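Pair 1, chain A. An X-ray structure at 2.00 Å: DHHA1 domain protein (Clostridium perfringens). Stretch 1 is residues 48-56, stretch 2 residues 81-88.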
# COMPACT_ATOMS: atom_id res chain seq x y z
N GLY A 48 -0.32 7.72 3.88
CA GLY A 48 0.80 8.39 3.25
C GLY A 48 2.05 8.44 4.11
O GLY A 48 2.01 8.07 5.29
N ASP A 49 3.15 8.93 3.52
CA ASP A 49 4.46 8.94 4.18
C ASP A 49 4.74 10.14 5.09
O ASP A 49 4.04 11.16 5.04
CB ASP A 49 5.58 8.81 3.14
CG ASP A 49 5.70 7.40 2.58
OD1 ASP A 49 5.47 6.43 3.35
OD2 ASP A 49 6.02 7.24 1.38
N LEU A 50 5.75 9.98 5.94
CA LEU A 50 6.33 11.06 6.74
C LEU A 50 7.83 10.98 6.54
O LEU A 50 8.31 10.11 5.81
CB LEU A 50 5.99 10.88 8.24
CG LEU A 50 4.54 10.87 8.73
CD1 LEU A 50 4.51 10.77 10.25
CD2 LEU A 50 3.77 12.09 8.26
N GLY A 51 8.58 11.87 7.19
CA GLY A 51 10.03 11.83 7.09
C GLY A 51 10.68 13.20 7.12
O GLY A 51 10.24 14.08 7.86
N LEU A 52 11.75 13.37 6.34
CA LEU A 52 12.53 14.61 6.34
C LEU A 52 12.84 15.08 4.93
O LEU A 52 13.16 14.28 4.05
CB LEU A 52 13.86 14.42 7.08
CG LEU A 52 13.94 13.98 8.54
CD1 LEU A 52 15.37 13.59 8.87
CD2 LEU A 52 13.46 15.08 9.48
N ILE A 53 12.72 16.39 4.72
CA ILE A 53 13.23 17.07 3.53
C ILE A 53 14.20 18.15 4.03
O ILE A 53 13.78 19.08 4.73
CB ILE A 53 12.09 17.69 2.68
CG1 ILE A 53 11.34 16.58 1.93
CG2 ILE A 53 12.64 18.75 1.70
CD1 ILE A 53 10.00 17.00 1.36
N ASP A 54 15.48 18.00 3.68
CA ASP A 54 16.57 18.88 4.12
C ASP A 54 16.60 19.05 5.66
O ASP A 54 16.77 20.15 6.18
CB ASP A 54 16.50 20.24 3.40
CG ASP A 54 17.74 21.10 3.63
OD1 ASP A 54 18.87 20.59 3.47
OD2 ASP A 54 17.58 22.29 3.98
N GLY A 55 16.40 17.94 6.36
CA GLY A 55 16.37 17.94 7.83
C GLY A 55 15.12 18.53 8.46
O GLY A 55 15.00 18.55 9.69
N ILE A 56 14.20 19.02 7.64
CA ILE A 56 12.94 19.59 8.12
C ILE A 56 11.87 18.51 8.05
O ILE A 56 11.69 17.90 7.00
CB ILE A 56 12.49 20.82 7.29
CG1 ILE A 56 13.64 21.82 7.10
CG2 ILE A 56 11.28 21.49 7.94
CD1 ILE A 56 13.46 22.76 5.89
N ASN A 81 18.98 20.35 -4.71
CA ASN A 81 19.82 19.21 -4.35
C ASN A 81 19.67 18.81 -2.86
O ASN A 81 20.65 18.64 -2.14
CB ASN A 81 21.29 19.49 -4.73
CG ASN A 81 22.15 18.24 -4.72
OD1 ASN A 81 21.78 17.20 -5.25
ND2 ASN A 81 23.33 18.36 -4.11
N LEU A 82 18.42 18.69 -2.42
CA LEU A 82 18.14 18.45 -1.01
C LEU A 82 18.13 16.97 -0.70
O LEU A 82 17.62 16.16 -1.48
CB LEU A 82 16.79 19.06 -0.63
CG LEU A 82 16.56 20.53 -0.99
CD1 LEU A 82 15.11 20.85 -0.78
CD2 LEU A 82 17.45 21.46 -0.15
N GLN A 83 18.71 16.61 0.45
CA GLN A 83 18.62 15.26 0.99
C GLN A 83 17.22 15.02 1.55
O GLN A 83 16.81 15.65 2.53
CB GLN A 83 19.67 15.02 2.07
CG GLN A 83 20.79 14.08 1.66
CD GLN A 83 20.30 12.67 1.37
OE1 GLN A 83 20.15 12.28 0.21
NE2 GLN A 83 20.06 11.90 2.43
N CYS A 84 16.49 14.10 0.92
CA CYS A 84 15.15 13.75 1.36
C CYS A 84 15.08 12.28 1.75
O CYS A 84 15.47 11.41 0.96
CB CYS A 84 14.13 14.02 0.26
SG CYS A 84 14.21 15.66 -0.47
N GLU A 85 14.59 12.00 2.96
CA GLU A 85 14.49 10.63 3.44
C GLU A 85 13.15 10.27 4.08
O GLU A 85 12.60 11.03 4.88
CB GLU A 85 15.66 10.26 4.36
CG GLU A 85 16.21 11.39 5.21
CD GLU A 85 17.64 11.14 5.67
OE1 GLU A 85 18.50 10.84 4.81
OE2 GLU A 85 17.90 11.24 6.89
N LEU A 86 12.63 9.11 3.69
CA LEU A 86 11.37 8.61 4.22
C LEU A 86 11.57 8.07 5.64
O LEU A 86 12.65 7.60 6.00
CB LEU A 86 10.80 7.50 3.33
CG LEU A 86 10.51 7.72 1.84
CD1 LEU A 86 9.97 6.45 1.19
CD2 LEU A 86 9.56 8.83 1.60
N ASP A 87 10.51 8.17 6.44
CA ASP A 87 10.35 7.34 7.63
C ASP A 87 10.06 5.96 7.05
O ASP A 87 8.94 5.67 6.64
CB ASP A 87 9.17 7.87 8.44
CG ASP A 87 8.94 7.13 9.76
OD1 ASP A 87 9.54 6.06 10.04
OD2 ASP A 87 8.10 7.64 10.54
N TRP A 88 11.10 5.12 6.97
CA TRP A 88 10.98 3.82 6.31
C TRP A 88 10.17 2.79 7.11
O TRP A 88 9.52 1.93 6.53
CB TRP A 88 12.35 3.24 5.91
CG TRP A 88 12.17 1.95 5.13
CD1 TRP A 88 12.45 0.68 5.55
CD2 TRP A 88 11.58 1.82 3.82
NE1 TRP A 88 12.10 -0.23 4.57
CE2 TRP A 88 11.57 0.45 3.51
CE3 TRP A 88 11.08 2.74 2.88
CZ2 TRP A 88 11.07 -0.03 2.30
CZ3 TRP A 88 10.60 2.26 1.68
CH2 TRP A 88 10.60 0.90 1.40
O HOH W 1 6.67 7.01 5.86
O HOH W 2 17.12 15.22 5.31

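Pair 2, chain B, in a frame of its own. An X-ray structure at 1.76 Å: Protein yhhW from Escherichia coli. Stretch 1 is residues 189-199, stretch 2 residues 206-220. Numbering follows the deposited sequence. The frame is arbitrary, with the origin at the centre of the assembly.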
# COMPACT_ATOMS: atom_id res chain seq x y z
N LYS B 189 4.38 4.75 -9.97
CA LYS B 189 5.29 5.35 -10.94
C LYS B 189 4.54 5.88 -12.15
O LYS B 189 3.48 5.39 -12.50
CB LYS B 189 6.34 4.33 -11.39
CG LYS B 189 5.79 3.17 -12.23
CD LYS B 189 6.94 2.32 -12.78
CE LYS B 189 7.88 3.15 -13.65
NZ LYS B 189 9.06 2.38 -14.14
N GLY B 190 5.10 6.90 -12.79
CA GLY B 190 4.47 7.47 -13.96
C GLY B 190 3.81 8.81 -13.69
O GLY B 190 3.99 9.40 -12.63
N ASN B 191 3.03 9.27 -14.66
CA ASN B 191 2.34 10.55 -14.56
C ASN B 191 0.91 10.34 -14.99
O ASN B 191 0.65 9.92 -16.12
CB ASN B 191 3.00 11.58 -15.48
CG ASN B 191 4.44 11.87 -15.10
OD1 ASN B 191 4.71 12.64 -14.17
ND2 ASN B 191 5.37 11.25 -15.81
N VAL B 192 -0.03 10.61 -14.09
CA VAL B 192 -1.44 10.43 -14.41
C VAL B 192 -2.25 11.67 -14.06
O VAL B 192 -1.78 12.58 -13.37
CB VAL B 192 -2.04 9.21 -13.69
CG1 VAL B 192 -1.18 7.98 -13.93
CG2 VAL B 192 -2.17 9.48 -12.19
N THR B 193 -3.48 11.70 -14.57
CA THR B 193 -4.41 12.79 -14.30
C THR B 193 -5.65 12.07 -13.79
O THR B 193 -6.17 11.18 -14.46
CB THR B 193 -4.75 13.59 -15.58
OG1 THR B 193 -3.63 14.38 -15.97
CG2 THR B 193 -5.93 14.51 -15.35
N ILE B 194 -6.12 12.44 -12.61
CA ILE B 194 -7.28 11.80 -12.01
C ILE B 194 -8.33 12.84 -11.60
O ILE B 194 -8.10 13.67 -10.72
CB ILE B 194 -6.83 10.97 -10.78
CG1 ILE B 194 -5.88 9.86 -11.24
CG2 ILE B 194 -8.03 10.40 -10.05
CD1 ILE B 194 -5.18 9.11 -10.13
N ASN B 195 -9.49 12.78 -12.25
CA ASN B 195 -10.57 13.72 -11.96
C ASN B 195 -10.04 15.16 -12.00
O ASN B 195 -10.29 15.96 -11.10
CB ASN B 195 -11.18 13.42 -10.58
CG ASN B 195 -12.04 12.17 -10.58
OD1 ASN B 195 -11.61 11.11 -11.04
ND2 ASN B 195 -13.25 12.28 -10.05
N GLY B 196 -9.27 15.45 -13.05
CA GLY B 196 -8.72 16.79 -13.24
C GLY B 196 -7.52 17.18 -12.41
O GLY B 196 -7.13 18.34 -12.40
N VAL B 197 -6.91 16.21 -11.71
CA VAL B 197 -5.76 16.50 -10.88
C VAL B 197 -4.54 15.70 -11.33
O VAL B 197 -4.59 14.48 -11.41
CB VAL B 197 -6.07 16.16 -9.39
CG1 VAL B 197 -4.86 16.49 -8.51
CG2 VAL B 197 -7.29 16.94 -8.93
N LYS B 198 -3.46 16.39 -11.65
CA LYS B 198 -2.25 15.70 -12.10
C LYS B 198 -1.48 15.15 -10.90
O LYS B 198 -1.37 15.81 -9.86
CB LYS B 198 -1.36 16.64 -12.92
CG LYS B 198 -0.06 16.01 -13.38
CD LYS B 198 0.59 16.79 -14.53
CE LYS B 198 -0.14 16.56 -15.85
NZ LYS B 198 0.50 17.27 -17.01
N ALA B 199 -0.97 13.93 -11.06
CA ALA B 199 -0.19 13.28 -10.01
C ALA B 199 0.98 12.54 -10.65
O ALA B 199 0.86 12.00 -11.75
CB ALA B 199 -1.06 12.30 -9.24
N ALA B 206 -6.53 11.70 -2.33
CA ALA B 206 -7.65 11.33 -1.47
C ALA B 206 -8.91 11.79 -2.21
O ALA B 206 -9.00 12.94 -2.66
CB ALA B 206 -7.56 12.04 -0.13
N ILE B 207 -9.88 10.89 -2.33
CA ILE B 207 -11.11 11.22 -3.06
C ILE B 207 -12.34 10.64 -2.40
O ILE B 207 -12.34 9.49 -1.98
CB ILE B 207 -11.04 10.65 -4.50
CG1 ILE B 207 -9.82 11.21 -5.22
CG2 ILE B 207 -12.34 10.97 -5.26
CD1 ILE B 207 -9.45 10.43 -6.47
N TRP B 208 -13.40 11.44 -2.31
CA TRP B 208 -14.64 10.98 -1.73
C TRP B 208 -15.78 11.88 -2.19
O TRP B 208 -15.54 12.93 -2.78
CB TRP B 208 -14.55 10.93 -0.20
CG TRP B 208 -14.56 12.25 0.49
CD1 TRP B 208 -15.66 13.01 0.78
CD2 TRP B 208 -13.43 12.97 0.99
NE1 TRP B 208 -15.28 14.16 1.44
CE2 TRP B 208 -13.92 14.16 1.58
CE3 TRP B 208 -12.05 12.73 1.00
CZ2 TRP B 208 -13.08 15.10 2.18
CZ3 TRP B 208 -11.21 13.67 1.60
CH2 TRP B 208 -11.73 14.84 2.18
N ASP B 209 -17.01 11.46 -1.93
CA ASP B 209 -18.18 12.22 -2.35
C ASP B 209 -18.26 12.25 -3.88
O ASP B 209 -18.85 13.15 -4.47
CB ASP B 209 -18.15 13.65 -1.80
CG ASP B 209 -18.59 13.73 -0.35
OD1 ASP B 209 -19.13 12.73 0.16
OD2 ASP B 209 -18.40 14.80 0.27
N GLU B 210 -17.64 11.26 -4.50
CA GLU B 210 -17.64 11.13 -5.95
C GLU B 210 -18.19 9.75 -6.30
O GLU B 210 -18.12 8.82 -5.49
CB GLU B 210 -16.22 11.28 -6.51
CG GLU B 210 -16.14 11.21 -8.02
CD GLU B 210 -17.04 12.23 -8.69
OE1 GLU B 210 -16.84 13.44 -8.46
OE2 GLU B 210 -17.95 11.83 -9.46
N GLN B 211 -18.74 9.60 -7.50
CA GLN B 211 -19.31 8.33 -7.92
C GLN B 211 -18.48 7.63 -8.99
O GLN B 211 -18.74 6.47 -9.33
CB GLN B 211 -20.74 8.53 -8.42
CG GLN B 211 -20.88 9.55 -9.55
CD GLN B 211 -22.33 9.86 -9.89
OE1 GLN B 211 -23.10 8.96 -10.23
NE2 GLN B 211 -22.71 11.13 -9.79
N ALA B 212 -17.48 8.32 -9.53
CA ALA B 212 -16.63 7.75 -10.56
C ALA B 212 -15.21 8.31 -10.54
O ALA B 212 -15.01 9.51 -10.34
CB ALA B 212 -17.25 7.97 -11.93
N ILE B 213 -14.23 7.44 -10.75
CA ILE B 213 -12.84 7.85 -10.78
C ILE B 213 -12.38 7.74 -12.22
O ILE B 213 -12.39 6.64 -12.80
CB ILE B 213 -11.96 6.94 -9.89
CG1 ILE B 213 -12.40 7.03 -8.43
CG2 ILE B 213 -10.50 7.31 -10.04
CD1 ILE B 213 -12.26 8.40 -7.82
N SER B 214 -12.00 8.86 -12.82
CA SER B 214 -11.52 8.89 -14.20
C SER B 214 -10.02 9.03 -14.17
O SER B 214 -9.48 9.95 -13.55
CB SER B 214 -12.12 10.07 -14.97
OG SER B 214 -13.53 9.96 -15.06
N ILE B 215 -9.34 8.12 -14.84
CA ILE B 215 -7.89 8.13 -14.86
C ILE B 215 -7.35 8.18 -16.28
O ILE B 215 -7.79 7.43 -17.15
CB ILE B 215 -7.35 6.89 -14.12
CG1 ILE B 215 -5.84 6.97 -13.96
CG2 ILE B 215 -7.74 5.63 -14.89
CD1 ILE B 215 -5.27 5.82 -13.12
N HIS B 216 -6.41 9.09 -16.51
CA HIS B 216 -5.77 9.24 -17.81
C HIS B 216 -4.26 9.18 -17.58
O HIS B 216 -3.74 9.89 -16.72
CB HIS B 216 -6.16 10.57 -18.46
CG HIS B 216 -5.46 10.83 -19.76
ND1 HIS B 216 -4.16 11.31 -19.82
CD2 HIS B 216 -5.85 10.64 -21.04
CE1 HIS B 216 -3.79 11.39 -21.09
NE2 HIS B 216 -4.80 10.99 -21.84
N ALA B 217 -3.57 8.33 -18.33
CA ALA B 217 -2.12 8.20 -18.17
C ALA B 217 -1.36 9.09 -19.15
O ALA B 217 -1.47 8.93 -20.37
CB ALA B 217 -1.71 6.75 -18.36
N ASP B 218 -0.58 10.03 -18.62
CA ASP B 218 0.19 10.94 -19.44
C ASP B 218 1.48 10.26 -19.92
O ASP B 218 2.14 10.73 -20.84
CB ASP B 218 0.51 12.21 -18.65
CG ASP B 218 -0.73 12.83 -18.01
OD1 ASP B 218 -1.71 13.10 -18.74
OD2 ASP B 218 -0.72 13.04 -16.78
N SER B 219 1.81 9.16 -19.27
CA SER B 219 2.97 8.34 -19.60
C SER B 219 2.66 6.97 -19.03
O SER B 219 1.72 6.83 -18.26
CB SER B 219 4.25 8.92 -18.96
OG SER B 219 4.13 9.01 -17.55
N ASP B 220 3.42 5.94 -19.42
CA ASP B 220 3.16 4.61 -18.89
C ASP B 220 3.19 4.75 -17.37
O ASP B 220 4.13 5.31 -16.82
CB ASP B 220 4.25 3.62 -19.32
CG ASP B 220 4.37 3.51 -20.83
OD1 ASP B 220 3.33 3.34 -21.50
OD2 ASP B 220 5.51 3.59 -21.34
O HOH W 3 -3.46 15.36 -18.59

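Both pairs are two antiparallel strands, the first of which runs into a type I' turn. In pair 1 the strands 51-53 and 82-86 approach to 4.8 Å, with their directions 171° apart. In pair 2 the strands 191-194 and 213-217 approach to 4.7 Å, at 154°. Fourteen central residues superpose with an RMSD of 0.8 Å.

Four backbone hydrogen bonds recur at matched positions. Leu52(A) matches Thr193(B), and Glu85(A) matches His216(B); each forms a two-way backbone pair with its partner. In pair 1, Leu52(A) N to Glu85(A) O and Glu85(A) N to Leu52(A) O are both 2.9 Å. In pair 2, Thr193(B) N to His216(B) O is 2.8 Å and His216(B) N to Thr193(B) O is 2.9 Å. One rung further on, Asp54(A) N donates to Gln83(A) O at 2.9 Å. Its counterpart Asn195(B) N donates to Ser214(B) O at 3.1 Å. At the other end, Asp87(A) N reaches Leu50(A) O at 3.0 Å, and Asp218(B) N reaches Asn191(B) O at 2.8 Å.

The turns also match: Ile53(A) to Ile56(A), and Ile194(B) to Val197(B). Gly55(A) and Gly196(B) coincide, both at positive phi, which favours glycine.

Among matched positions the CA atoms lie farthest apart at Gly51(A) and Val192(B), 1.8 Å after superposition. Gly51(A) has phi/psi of 146/-143. A CB there would lie 2.4 Å from Glu85(A) O, a clash. Val192(B) has ordinary strand angles, so its side chain fits. It lies on the same face as Ala217(B) and packs CB to Ile215(B) CG1 at 4.4 Å.

The matched isoleucines, Ile53(A) and Ile194(B), are buried and share the m, t rotamer. Ile53(A) touches Leu82(A), CG2 to CD1 at 4.1 Å, and Cys84(A), CG1 to SG at 3.9 Å. Ile194(B) meets Ile213(B), CG2 to CG2 at 4.0 Å, and Ile215(B), CG1 to CG1 at 4.0 Å. Ile207(B) adds a further contact, its CD1 lying 3.9 Å from Ile194(B) CG2. Apolar packing is kept with different side chains.

The turn residue differs more. Asp54(A) has chi1 t, and its CG lies 3.8 Å from Leu82(A) CD2. Asn195(B) has chi1 m, and its amide binds the facing backbone twice. Asn195(B) OD1 accepts from Ser214(B) N at 2.9 Å, and Asn195(B) ND2 donates to Ala212(B) O at 3.3 Å. A carboxylate has no such donor.

On the other face, Leu52(A) CD1 lies 4.0 Å from Glu85(A) OE2. In pair 2 the site is polar: a water bonds Thr193(B) OG1 at 2.8 Å and donates to Asp218(B) OD1 at 2.9 Å. Near the far end, Asn191(B) ND2 donates to Ser219(B) OG at 3.1 Å. The matched Leu50(A) offers no polar side-chain atom. There a water links backbone and side chain instead, accepting from Leu50(A) N at 3.1 Å and donating to Asp49(A) OD1 at 2.8 Å and Asp87(A) O at 2.7 Å.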